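Local coordinates for protein aminotransferase (Streptomyces pactum, PDB 4ZM4) that belongs to the class-III aminotransferases, enzymes that depend on pyridoxal-5'-phosphate and share a common fold, at residues Gly366-Val371 with Pro420-Thr425; Ala35-Leu40 with Tyr412-Ala417; Arg337-Gly342 with Ile362-Thr367. The protein carries 1 engineered substitution. All blocks are in the same frame, centred on the assembly; numbering follows the deposited sequence.

Contact 1: Gly366-Val371 with Pro420-Thr425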
ATOM      1  N   GLY B 366       3.328 -26.021   9.318  1.00 17.83           N
ATOM      2  CA  GLY B 366       4.493 -25.404   9.850  1.00 18.03           C
ATOM      3  C   GLY B 366       4.107 -24.562  11.043  1.00 19.30           C
ATOM      4  O   GLY B 366       3.507 -25.053  11.986  1.00 19.38           O
ATOM      5  N   THR B 367       4.429 -23.271  10.975  1.00 20.15           N
ATOM      6  CA  THR B 367       4.130 -22.337  12.045  1.00 20.36           C
ATOM      7  C   THR B 367       2.809 -21.592  11.820  1.00 23.90           C
ATOM      8  O   THR B 367       2.478 -20.655  12.553  1.00 25.67           O
ATOM      9  CB  THR B 367       5.293 -21.329  12.189  1.00 19.23           C
ATOM     10  OG1 THR B 367       5.707 -20.846  10.900  1.00 15.79           O
ATOM     11  CG2 THR B 367       6.460 -21.997  12.858  1.00 19.21           C
ATOM     12  N   LEU B 368       2.084 -21.977  10.778  1.00 26.31           N
ATOM     13  CA  LEU B 368       0.749 -21.439  10.482  1.00 26.32           C
ATOM     14  C   LEU B 368      -0.194 -22.433  11.140  1.00 28.54           C
ATOM     15  O   LEU B 368      -0.034 -23.651  10.974  1.00 32.20           O
ATOM     16  CB  LEU B 368       0.537 -21.450   8.997  1.00 27.60           C
ATOM     17  CG  LEU B 368       0.061 -20.267   8.203  1.00 30.72           C
ATOM     18  CD1 LEU B 368       0.754 -18.982   8.579  1.00 35.80           C
ATOM     19  CD2 LEU B 368       0.315 -20.586   6.753  1.00 32.16           C
ATOM     20  N   MET B 369      -1.109 -21.943  11.960  1.00 28.55           N
ATOM     21  CA  MET B 369      -1.850 -22.802  12.876  1.00 27.70           C
ATOM     22  C   MET B 369      -3.238 -22.212  13.223  1.00 26.26           C
ATOM     23  O   MET B 369      -3.319 -21.045  13.632  1.00 29.27           O
ATOM     24  CB  MET B 369      -1.008 -22.955  14.143  1.00 29.27           C
ATOM     25  CG  MET B 369      -1.483 -23.988  15.117  1.00 31.05           C
ATOM     26  SD  MET B 369      -0.208 -24.212  16.383  1.00 33.12           S
ATOM     27  CE  MET B 369      -1.168 -25.297  17.451  1.00 28.07           C
ATOM     28  N   SER B 370      -4.294 -23.025  13.100  1.00 24.17           N
ATOM     29  CA  SER B 370      -5.664 -22.650  13.581  1.00 23.68           C
ATOM     30  C   SER B 370      -6.046 -23.521  14.786  1.00 23.66           C
ATOM     31  O   SER B 370      -5.773 -24.724  14.810  1.00 24.33           O
ATOM     32  CB  SER B 370      -6.826 -22.567  12.545  1.00 21.60           C
ATOM     33  OG  SER B 370      -7.143 -23.788  11.925  1.00 21.11           O
ATOM     34  N   VAL B 371      -6.663 -22.874  15.766  1.00 24.60           N
ATOM     35  CA  VAL B 371      -7.128 -23.500  16.999  1.00 25.62           C
ATOM     36  C   VAL B 371      -8.540 -23.008  17.285  1.00 26.19           C
ATOM     37  O   VAL B 371      -8.740 -21.839  17.581  1.00 28.23           O
ATOM     38  CB  VAL B 371      -6.233 -23.146  18.221  1.00 26.69           C
ATOM     39  CG1 VAL B 371      -6.812 -23.736  19.504  1.00 29.59           C
ATOM     40  CG2 VAL B 371      -4.819 -23.649  18.020  1.00 24.10           C
ATOM     41  N   PRO B 420      -5.883 -17.416  12.026  1.00 21.32           N
ATOM     42  CA  PRO B 420      -4.778 -18.259  12.454  1.00 21.52           C
ATOM     43  C   PRO B 420      -3.829 -17.620  13.495  1.00 21.05           C
ATOM     44  O   PRO B 420      -3.831 -16.399  13.677  1.00 21.81           O
ATOM     45  CB  PRO B 420      -4.046 -18.544  11.139  1.00 21.44           C
ATOM     46  CG  PRO B 420      -4.322 -17.356  10.285  1.00 21.91           C
ATOM     47  CD  PRO B 420      -5.700 -16.901  10.651  1.00 21.57           C
ATOM     48  N   TRP B 421      -3.090 -18.477  14.205  1.00 19.91           N
ATOM     49  CA  TRP B 421      -1.884 -18.113  14.969  1.00 19.95           C
ATOM     50  C   TRP B 421      -0.679 -18.142  14.025  1.00 21.43           C
ATOM     51  O   TRP B 421      -0.578 -19.021  13.139  1.00 23.23           O
ATOM     52  CB  TRP B 421      -1.610 -19.180  16.052  1.00 19.98           C
ATOM     53  CG  TRP B 421      -2.670 -19.363  17.116  1.00 19.44           C
ATOM     54  CD1 TRP B 421      -3.903 -18.790  17.169  1.00 20.28           C
ATOM     55  CD2 TRP B 421      -2.584 -20.224  18.259  1.00 20.72           C
ATOM     56  NE1 TRP B 421      -4.577 -19.232  18.274  1.00 19.83           N
ATOM     57  CE2 TRP B 421      -3.780 -20.098  18.969  1.00 21.14           C
ATOM     58  CE3 TRP B 421      -1.595 -21.085  18.756  1.00 20.69           C
ATOM     59  CZ2 TRP B 421      -4.021 -20.810  20.151  1.00 22.02           C
ATOM     60  CZ3 TRP B 421      -1.839 -21.786  19.906  1.00 20.93           C
ATOM     61  CH2 TRP B 421      -3.027 -21.636  20.605  1.00 21.95           C
ATOM     62  N   PHE B 422       0.270 -17.250  14.249  1.00 21.93           N
ATOM     63  CA  PHE B 422       1.497 -17.158  13.446  1.00 21.41           C
ATOM     64  C   PHE B 422       2.742 -17.300  14.322  1.00 22.01           C
ATOM     65  O   PHE B 422       3.319 -16.307  14.783  1.00 21.04           O
ATOM     66  CB  PHE B 422       1.546 -15.805  12.739  1.00 21.49           C
ATOM     67  CG  PHE B 422       0.494 -15.641  11.687  1.00 21.97           C
ATOM     68  CD1 PHE B 422      -0.710 -15.060  11.985  1.00 20.93           C
ATOM     69  CD2 PHE B 422       0.721 -16.063  10.382  1.00 21.41           C
ATOM     70  CE1 PHE B 422      -1.652 -14.859  11.000  1.00 21.65           C
ATOM     71  CE2 PHE B 422      -0.238 -15.881   9.415  1.00 19.72           C
ATOM     72  CZ  PHE B 422      -1.426 -15.282   9.719  1.00 19.21           C
ATOM     73  N   LEU B 423       3.189 -18.537  14.544  1.00 24.24           N
ATOM     74  CA  LEU B 423       4.354 -18.770  15.443  1.00 23.11           C
ATOM     75  C   LEU B 423       5.676 -18.295  14.811  1.00 22.53           C
ATOM     76  O   LEU B 423       5.759 -18.074  13.604  1.00 23.41           O
ATOM     77  CB  LEU B 423       4.437 -20.232  15.880  1.00 23.36           C
ATOM     78  CG  LEU B 423       3.132 -20.873  16.371  1.00 23.09           C
ATOM     79  CD1 LEU B 423       3.386 -22.296  16.823  1.00 24.66           C
ATOM     80  CD2 LEU B 423       2.488 -20.084  17.502  1.00 22.07           C
ATOM     81  N   SER B 424       6.684 -18.145  15.652  1.00 23.54           N
ATOM     82  CA  SER B 424       7.959 -17.554  15.282  1.00 23.64           C
ATOM     83  C   SER B 424       9.058 -18.254  16.044  1.00 23.17           C
ATOM     84  O   SER B 424       8.785 -19.058  16.935  1.00 23.00           O
ATOM     85  CB  SER B 424       7.983 -16.079  15.638  1.00 24.51           C
ATOM     86  OG  SER B 424       8.261 -15.903  17.016  1.00 25.09           O
ATOM     87  N   THR B 425      10.306 -17.967  15.696  1.00 23.46           N
ATOM     88  CA  THR B 425      11.439 -18.619  16.372  1.00 23.52           C
ATOM     89  C   THR B 425      11.546 -18.116  17.783  1.00 24.85           C
ATOM     90  O   THR B 425      12.232 -18.731  18.609  1.00 27.95           O
ATOM     91  CB  THR B 425      12.765 -18.367  15.639  1.00 22.13           C
ATOM     92  OG1 THR B 425      12.967 -16.968  15.521  1.00 22.35           O
ATOM     93  CG2 THR B 425      12.730 -18.980  14.240  1.00 20.33           C
TER
HETATM   94  O   HOH W   1      -7.711 -19.427  18.028  1.00 22.78           O

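Contact 2: Ala35-Leu40 with Tyr412-Ala417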
ATOM      1  N   ALA B  35     -10.046  -3.618  13.910  1.00 32.90           N
ATOM      2  CA  ALA B  35     -10.718  -2.815  14.935  1.00 33.29           C
ATOM      3  C   ALA B  35     -11.691  -3.646  15.781  1.00 32.13           C
ATOM      4  O   ALA B  35     -12.103  -3.197  16.856  1.00 31.11           O
ATOM      5  CB  ALA B  35     -11.431  -1.626  14.302  1.00 37.30           C
ATOM      6  N   ALA B  36     -12.053  -4.840  15.308  1.00 31.18           N
ATOM      7  CA  ALA B  36     -12.871  -5.782  16.102  1.00 31.71           C
ATOM      8  C   ALA B  36     -12.034  -6.893  16.746  1.00 31.90           C
ATOM      9  O   ALA B  36     -12.575  -7.863  17.288  1.00 33.94           O
ATOM     10  CB  ALA B  36     -13.944  -6.401  15.202  1.00 34.17           C
ATOM     11  N   ALA B  37     -10.709  -6.742  16.708  1.00 31.46           N
ATOM     12  CA  ALA B  37      -9.784  -7.790  17.123  1.00 30.21           C
ATOM     13  C   ALA B  37      -9.306  -7.651  18.573  1.00 30.98           C
ATOM     14  O   ALA B  37      -8.496  -8.446  19.059  1.00 33.00           O
ATOM     15  CB  ALA B  37      -8.587  -7.794  16.191  1.00 30.33           C
ATOM     16  N   VAL B  38      -9.823  -6.661  19.276  1.00 35.68           N
ATOM     17  CA  VAL B  38      -9.412  -6.393  20.653  1.00 38.73           C
ATOM     18  C   VAL B  38     -10.647  -5.983  21.475  1.00 36.91           C
ATOM     19  O   VAL B  38     -10.709  -4.879  22.014  1.00 38.45           O
ATOM     20  CB  VAL B  38      -8.326  -5.312  20.739  1.00 42.80           C
ATOM     21  CG1 VAL B  38      -7.612  -5.349  22.083  1.00 46.38           C
ATOM     22  CG2 VAL B  38      -7.326  -5.465  19.617  1.00 48.36           C
ATOM     23  N   PRO B  39     -11.646  -6.878  21.554  1.00 33.59           N
ATOM     24  CA  PRO B  39     -12.856  -6.545  22.316  1.00 34.28           C
ATOM     25  C   PRO B  39     -12.599  -6.322  23.816  1.00 34.42           C
ATOM     26  O   PRO B  39     -13.380  -5.628  24.464  1.00 33.29           O
ATOM     27  CB  PRO B  39     -13.762  -7.756  22.085  1.00 32.85           C
ATOM     28  CG  PRO B  39     -12.821  -8.873  21.740  1.00 32.54           C
ATOM     29  CD  PRO B  39     -11.684  -8.246  21.007  1.00 31.19           C
ATOM     30  N   LEU B  40     -11.550  -6.943  24.355  1.00 32.59           N
ATOM     31  CA  LEU B  40     -10.997  -6.535  25.633  1.00 32.59           C
ATOM     32  C   LEU B  40      -9.819  -5.642  25.283  1.00 31.57           C
ATOM     33  O   LEU B  40      -8.804  -6.104  24.767  1.00 32.53           O
ATOM     34  CB  LEU B  40     -10.538  -7.730  26.472  1.00 32.76           C
ATOM     35  CG  LEU B  40     -10.009  -7.331  27.868  1.00 36.16           C
ATOM     36  CD1 LEU B  40     -11.159  -6.898  28.779  1.00 35.45           C
ATOM     37  CD2 LEU B  40      -9.196  -8.454  28.524  1.00 35.44           C
ATOM     38  N   TYR B 412      -2.235 -13.395  23.906  1.00 20.35           N
ATOM     39  CA  TYR B 412      -3.125 -12.846  22.906  1.00 18.62           C
ATOM     40  C   TYR B 412      -3.184 -13.711  21.657  1.00 19.49           C
ATOM     41  O   TYR B 412      -2.164 -13.939  21.011  1.00 19.08           O
ATOM     42  CB  TYR B 412      -2.721 -11.425  22.506  1.00 17.57           C
ATOM     43  CG  TYR B 412      -3.610 -10.845  21.439  1.00 17.35           C
ATOM     44  CD1 TYR B 412      -4.872 -10.384  21.740  1.00 17.24           C
ATOM     45  CD2 TYR B 412      -3.208 -10.803  20.102  1.00 18.15           C
ATOM     46  CE1 TYR B 412      -5.725  -9.871  20.767  1.00 16.62           C
ATOM     47  CE2 TYR B 412      -4.056 -10.297  19.111  1.00 17.11           C
ATOM     48  CZ  TYR B 412      -5.311  -9.831  19.456  1.00 17.24           C
ATOM     49  OH  TYR B 412      -6.148  -9.313  18.492  1.00 16.52           O
ATOM     50  N   PHE B 413      -4.404 -14.112  21.286  1.00 19.20           N
ATOM     51  CA  PHE B 413      -4.710 -14.539  19.939  1.00 19.40           C
ATOM     52  C   PHE B 413      -5.994 -13.819  19.469  1.00 18.98           C
ATOM     53  O   PHE B 413      -6.693 -13.274  20.288  1.00 17.93           O
ATOM     54  CB  PHE B 413      -4.817 -16.070  19.845  1.00 19.93           C
ATOM     55  CG  PHE B 413      -5.754 -16.686  20.831  1.00 20.89           C
ATOM     56  CD1 PHE B 413      -7.088 -16.815  20.527  1.00 21.52           C
ATOM     57  CD2 PHE B 413      -5.314 -17.125  22.054  1.00 21.43           C
ATOM     58  CE1 PHE B 413      -7.965 -17.368  21.433  1.00 22.47           C
ATOM     59  CE2 PHE B 413      -6.183 -17.696  22.960  1.00 22.08           C
ATOM     60  CZ  PHE B 413      -7.516 -17.824  22.651  1.00 21.76           C
ATOM     61  N   HIS B 414      -6.292 -13.844  18.164  1.00 19.47           N
ATOM     62  CA  HIS B 414      -7.488 -13.186  17.610  1.00 19.98           C
ATOM     63  C   HIS B 414      -8.766 -13.911  18.107  1.00 19.51           C
ATOM     64  O   HIS B 414      -8.803 -15.132  18.133  1.00 18.46           O
ATOM     65  CB  HIS B 414      -7.448 -13.194  16.089  1.00 21.10           C
ATOM     66  CG  HIS B 414      -8.421 -12.259  15.442  1.00 23.96           C
ATOM     67  ND1 HIS B 414      -9.783 -12.472  15.434  1.00 23.61           N
ATOM     68  CD2 HIS B 414      -8.219 -11.127  14.728  1.00 26.37           C
ATOM     69  CE1 HIS B 414     -10.383 -11.496  14.790  1.00 23.40           C
ATOM     70  NE2 HIS B 414      -9.455 -10.680  14.326  1.00 25.51           N
ATOM     71  N   PRO B 415      -9.803 -13.156  18.492  1.00 19.42           N
ATOM     72  CA  PRO B 415     -11.022 -13.758  19.041  1.00 20.15           C
ATOM     73  C   PRO B 415     -11.841 -14.627  18.105  1.00 20.19           C
ATOM     74  O   PRO B 415     -12.635 -15.439  18.597  1.00 21.31           O
ATOM     75  CB  PRO B 415     -11.879 -12.562  19.467  1.00 20.08           C
ATOM     76  CG  PRO B 415     -11.164 -11.344  19.017  1.00 20.28           C
ATOM     77  CD  PRO B 415      -9.749 -11.702  18.712  1.00 19.66           C
ATOM     78  N   ASN B 416     -11.690 -14.435  16.801  1.00 17.97           N
ATOM     79  CA  ASN B 416     -12.362 -15.239  15.824  1.00 18.41           C
ATOM     80  C   ASN B 416     -11.582 -16.542  15.664  1.00 19.54           C
ATOM     81  O   ASN B 416     -10.402 -16.545  15.339  1.00 22.10           O
ATOM     82  CB  ASN B 416     -12.462 -14.489  14.498  1.00 18.83           C
ATOM     83  CG  ASN B 416     -13.280 -15.227  13.463  1.00 20.31           C
ATOM     84  OD1 ASN B 416     -13.465 -16.449  13.528  1.00 19.77           O
ATOM     85  ND2 ASN B 416     -13.788 -14.498  12.511  1.00 22.25           N
ATOM     86  N   ALA B 417     -12.247 -17.662  15.874  1.00 19.57           N
ATOM     87  CA  ALA B 417     -11.570 -18.948  15.833  1.00 19.86           C
ATOM     88  C   ALA B 417     -10.915 -19.266  14.477  1.00 19.08           C
ATOM     89  O   ALA B 417      -9.952 -20.022  14.413  1.00 19.52           O
ATOM     90  CB  ALA B 417     -12.559 -20.046  16.219  1.00 19.61           C
TER

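Contact 3: Arg337-Gly342 with Ile362-Thr367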
ATOM      1  N   ARG B 337      13.443 -26.373  12.112  1.00 26.00           N
ATOM      2  CA  ARG B 337      13.255 -25.914  13.475  1.00 27.82           C
ATOM      3  C   ARG B 337      11.867 -25.284  13.679  1.00 27.35           C
ATOM      4  O   ARG B 337      11.255 -25.483  14.721  1.00 25.61           O
ATOM      5  CB  ARG B 337      14.330 -24.895  13.853  1.00 28.82           C
ATOM      6  CG  ARG B 337      15.593 -25.521  14.422  1.00 33.21           C
ATOM      7  CD  ARG B 337      16.880 -24.721  14.195  1.00 35.18           C
ATOM      8  NE  ARG B 337      16.724 -23.273  14.032  1.00 33.93           N
ATOM      9  CZ  ARG B 337      17.415 -22.529  13.164  1.00 34.01           C
ATOM     10  NH1 ARG B 337      18.284 -23.067  12.331  1.00 33.54           N
ATOM     11  NH2 ARG B 337      17.195 -21.220  13.109  1.00 38.93           N
ATOM     12  N   LEU B 338      11.390 -24.517  12.698  1.00 26.59           N
ATOM     13  CA  LEU B 338      10.031 -23.948  12.765  1.00 26.51           C
ATOM     14  C   LEU B 338       9.019 -25.059  12.866  1.00 25.99           C
ATOM     15  O   LEU B 338       8.035 -24.930  13.570  1.00 31.26           O
ATOM     16  CB  LEU B 338       9.736 -23.051  11.543  1.00 26.91           C
ATOM     17  CG  LEU B 338      10.554 -21.748  11.476  1.00 27.23           C
ATOM     18  CD1 LEU B 338      10.443 -21.102  10.109  1.00 28.96           C
ATOM     19  CD2 LEU B 338      10.140 -20.757  12.549  1.00 26.81           C
ATOM     20  N   GLU B 339       9.250 -26.145  12.136  1.00 26.31           N
ATOM     21  CA  GLU B 339       8.358 -27.300  12.167  1.00 25.92           C
ATOM     22  C   GLU B 339       8.300 -27.912  13.568  1.00 25.36           C
ATOM     23  O   GLU B 339       7.199 -28.238  14.052  1.00 24.79           O
ATOM     24  CB  GLU B 339       8.767 -28.325  11.091  1.00 25.08           C
ATOM     25  CG  GLU B 339       8.065 -29.683  11.168  1.00 26.97           C
ATOM     26  CD  GLU B 339       6.551 -29.629  11.108  1.00 25.16           C
ATOM     27  OE1 GLU B 339       5.999 -28.719  10.454  1.00 26.05           O
ATOM     28  OE2 GLU B 339       5.912 -30.521  11.692  1.00 24.92           O
ATOM     29  N   ASP B 340       9.453 -28.037  14.229  1.00 25.13           N
ATOM     30  CA  ASP B 340       9.498 -28.531  15.630  1.00 25.42           C
ATOM     31  C   ASP B 340       8.741 -27.599  16.576  1.00 25.19           C
ATOM     32  O   ASP B 340       8.019 -28.053  17.460  1.00 23.82           O
ATOM     33  CB  ASP B 340      10.939 -28.669  16.159  1.00 26.28           C
ATOM     34  CG  ASP B 340      11.778 -29.673  15.364  1.00 28.20           C
ATOM     35  OD1 ASP B 340      11.218 -30.528  14.646  1.00 28.12           O
ATOM     36  OD2 ASP B 340      13.025 -29.595  15.454  1.00 30.82           O
ATOM     37  N   THR B 341       8.937 -26.288  16.396  1.00 25.98           N
ATOM     38  CA  THR B 341       8.198 -25.290  17.152  1.00 26.30           C
ATOM     39  C   THR B 341       6.674 -25.488  17.030  1.00 24.64           C
ATOM     40  O   THR B 341       5.965 -25.518  18.024  1.00 24.99           O
ATOM     41  CB  THR B 341       8.580 -23.866  16.717  1.00 26.32           C
ATOM     42  OG1 THR B 341       9.963 -23.645  16.987  1.00 26.99           O
ATOM     43  CG2 THR B 341       7.761 -22.827  17.492  1.00 26.38           C
ATOM     44  N   GLY B 342       6.203 -25.638  15.806  1.00 25.26           N
ATOM     45  CA  GLY B 342       4.786 -25.829  15.538  1.00 26.33           C
ATOM     46  C   GLY B 342       4.257 -27.136  16.091  1.00 25.46           C
ATOM     47  O   GLY B 342       3.158 -27.182  16.651  1.00 26.43           O
ATOM     48  N   ILE B 362      -7.749 -28.353  15.387  1.00 27.02           N
ATOM     49  CA  ILE B 362      -6.435 -27.711  15.197  1.00 25.84           C
ATOM     50  C   ILE B 362      -5.872 -28.142  13.853  1.00 26.45           C
ATOM     51  O   ILE B 362      -5.736 -29.338  13.608  1.00 26.34           O
ATOM     52  CB  ILE B 362      -5.435 -28.136  16.294  1.00 25.82           C
ATOM     53  CG1 ILE B 362      -5.914 -27.682  17.669  1.00 27.92           C
ATOM     54  CG2 ILE B 362      -4.049 -27.550  16.019  1.00 26.08           C
ATOM     55  CD1 ILE B 362      -5.055 -28.171  18.832  1.00 29.32           C
ATOM     56  N   ASN B 363      -5.647 -27.193  12.955  1.00 25.40           N
ATOM     57  CA  ASN B 363      -4.953 -27.468  11.697  1.00 26.44           C
ATOM     58  C   ASN B 363      -3.601 -26.755  11.723  1.00 22.72           C
ATOM     59  O   ASN B 363      -3.501 -25.663  12.232  1.00 20.39           O
ATOM     60  CB  ASN B 363      -5.746 -26.984  10.472  1.00 28.24           C
ATOM     61  CG  ASN B 363      -6.988 -27.828  10.169  1.00 31.32           C
ATOM     62  OD1 ASN B 363      -8.044 -27.277   9.821  1.00 36.10           O
ATOM     63  ND2 ASN B 363      -6.859 -29.146  10.219  1.00 33.54           N
ATOM     64  N   ARG B 364      -2.575 -27.383  11.183  1.00 21.23           N
ATOM     65  CA  ARG B 364      -1.285 -26.773  11.170  1.00 21.90           C
ATOM     66  C   ARG B 364      -0.506 -27.046   9.877  1.00 22.20           C
ATOM     67  O   ARG B 364      -0.530 -28.145   9.340  1.00 22.21           O
ATOM     68  CB  ARG B 364      -0.479 -27.252  12.376  1.00 22.43           C
ATOM     69  CG  ARG B 364       0.850 -26.507  12.561  1.00 22.87           C
ATOM     70  CD  ARG B 364       1.560 -26.923  13.848  1.00 22.45           C
ATOM     71  NE  ARG B 364       2.002 -28.316  13.806  1.00 22.46           N
ATOM     72  CZ  ARG B 364       3.076 -28.760  13.154  1.00 21.92           C
ATOM     73  NH1 ARG B 364       3.845 -27.931  12.460  1.00 21.52           N
ATOM     74  NH2 ARG B 364       3.386 -30.058  13.202  1.00 21.94           N
ATOM     75  N   VAL B 365       0.176 -26.024   9.374  1.00 20.32           N
ATOM     76  CA  VAL B 365       1.132 -26.187   8.311  1.00 18.26           C
ATOM     77  C   VAL B 365       2.334 -25.338   8.736  1.00 19.64           C
ATOM     78  O   VAL B 365       2.327 -24.089   8.580  1.00 17.56           O
ATOM     79  CB  VAL B 365       0.583 -25.738   6.934  1.00 18.41           C
ATOM     80  CG1 VAL B 365       1.609 -26.006   5.851  1.00 17.85           C
ATOM     81  CG2 VAL B 365      -0.720 -26.446   6.588  1.00 17.77           C
ATOM     82  N   GLY B 366       3.328 -26.021   9.318  1.00 17.83           N
ATOM     83  CA  GLY B 366       4.493 -25.404   9.850  1.00 18.03           C
ATOM     84  C   GLY B 366       4.107 -24.562  11.043  1.00 19.30           C
ATOM     85  O   GLY B 366       3.507 -25.053  11.986  1.00 19.38           O
ATOM     86  N   THR B 367       4.429 -23.271  10.975  1.00 20.15           N
ATOM     87  CA  THR B 367       4.130 -22.337  12.045  1.00 20.36           C
ATOM     88  C   THR B 367       2.809 -21.592  11.820  1.00 23.90           C
ATOM     89  O   THR B 367       2.478 -20.655  12.553  1.00 25.67           O
ATOM     90  CB  THR B 367       5.293 -21.329  12.189  1.00 19.23           C
ATOM     91  OG1 THR B 367       5.707 -20.846  10.900  1.00 15.79           O
ATOM     92  CG2 THR B 367       6.460 -21.997  12.858  1.00 19.21           C
TER

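Contact 1: Gly366-Val371 with Pro420-Thr425
An antiparallel beta pairing joins strand 368-373 to the short strand 421-422 in a small three-stranded sheet of this class-III aminotransferase. Met369 and Trp421 form the hydrogen-bonded pair: Trp421 N gives a short bond to Met369 O, 2.6 Å, almost along the C=O axis, while Met369 N reaches Trp421 O at 3.2 Å and is more bent. Beyond the strand, Leu423 N donates to Thr367 O at 3.0 Å, so the pairing carries on into the loop. The indole of Trp421 suits its place because it is broad and has one polar corner. Val371 CG2 sits over one face of its six-membered ring, a CH-pi contact 3.7 Å from the centroid. The extended chain of Met369 lies alongside, bringing SD obliquely to Trp421 CE3 at 4.2 Å, a Met-aromatic contact. A water accepts from Trp421 NE1 and donates to Val371 O, giving the buried N-H a partner. On the other face of the sheet Leu368 CD1 meets Phe422 CE2 at 3.4 Å, and the Phe422 side chain lies about 5 Å from the bound P3B. Arg258 NH1 bonds both Thr367 OG1 and Leu423 O, tying the loop ends together. Strand 360-365 flanks strand 368-373 on its other side, and helix 334-355 packs through Met345 against Met369 and Leu423.

Contact 2: Ala35-Leu40 with Tyr412-Ala417
Ala37 O is gripped by one hydrogen bond across the two segments, from Tyr412 OH at 2.6 Å. It is short but not ideally placed, since the hydroxyl lies above the carbonyl plane, 34° out of it. Tyr412 holds CG anti to its backbone N (chi1 178°), which carries the phenol straight across, and the carbonyl oxygen lies at the ring edge, in the ring plane. A tyrosine suits this place because it combines the reach to span from the end of strand 411-412 to the loop at Ala37 with a polar tip that donates to a backbone oxygen. Pro415 CD fills in beside that oxygen, 3.5 Å from Ala37 O. Further along, the two proline rings meet tip to tip, Pro39 CD against Pro415 CG at 3.7 Å, a compact apolar touch between two loops. The small methyl of Ala37 leaves room for the imidazole: its CB lies 3.5 Å from His414 NE2. The ring is fixed at its far nitrogen, where Asn416 N donates to His414 ND1 in the ring plane at 3.1 Å; ND1 therefore acts as an acceptor, and NE2 probably bears the proton. The His414 side chain comes within about 5 Å of the bound P3B. Tyr412 pairs by its backbone with Ile61 and Leu63, and touches Leu95 of the second subunit, as Val38 does, while Pro415 rests on Gln403 of helix 396-408.

Contact 3: Arg337-Gly342 with Ile362-Thr367
Helix 334-355 lies close against the end of strand 360-365, and the tight part of their contact is built around two glycines and an arginine. Gly342 CA comes 3.9 Å from Gly366 O, just past the end of the strand; lacking a side chain, Gly342 lets the helix backbone come this near. Its carbonyl group lies against the flat side of the Arg364 guanidinium, with Gly342 C 3.3 Å above the plane, and Gly342 O also touches Arg364 CD at 3.2 Å. Gly366 has a positive phi (67°), natural for glycine, and the turn it makes aims its carbonyl back at the arginine. Next to it the methyl CG2 of Thr367 fits against the helix, 3.4 Å from Leu338 O and close to Leu338 CB. The looser side is that of the salt bridge, where Glu339 and Arg364 are partly exposed and Arg337 and Asp340 face solvent. Arg364 runs extended from the strand and then bends at chi3 (66°), while Glu339 is bent at chi2, so the two charged ends meet obliquely. The grip is end-on: Arg364 NH1 to Glu339 OE1 and NH2 to OE2, each 3.0 Å and nearly straight. Both nitrogens approach from above the carboxylate plane, which is tilted 41° to the guanidinium. Arg364 NH1 makes a second bond, 2.9 Å to Gly366 O, in the carbonyl plane and on a lone pair, and NE is engaged by Glu346 of the same helix in another salt bridge. With two carboxylates and a backbone oxygen around its rim, the guanidinium is held flat against Gly342 and its rotation fixed; such surroundings should keep it firmly protonated and favour ionised glutamates, so the salt bridges probably help to hold helix and strand together.

Contacts 1 and 3 share Gly366 and Thr367 and meet in the same three-stranded sheet, since strands 360-365 and 368-373 are neighbours: contact 1 adds the third strand, and contact 3 lays helix 334-355 on the first. Both are buried, yet contact 1 relies on backbone bonds and aromatic packing, whereas contact 3 adds charge at its partly exposed margin. Contact 2 is only partly buried, lies between loops near the second subunit, and rests on a single phenol bond with proline packing. It touches contact 1 where Phe413 packs on Trp421 but stays clear of contact 3. Contacts 1 and 2 each bring a ring near the bound P3B.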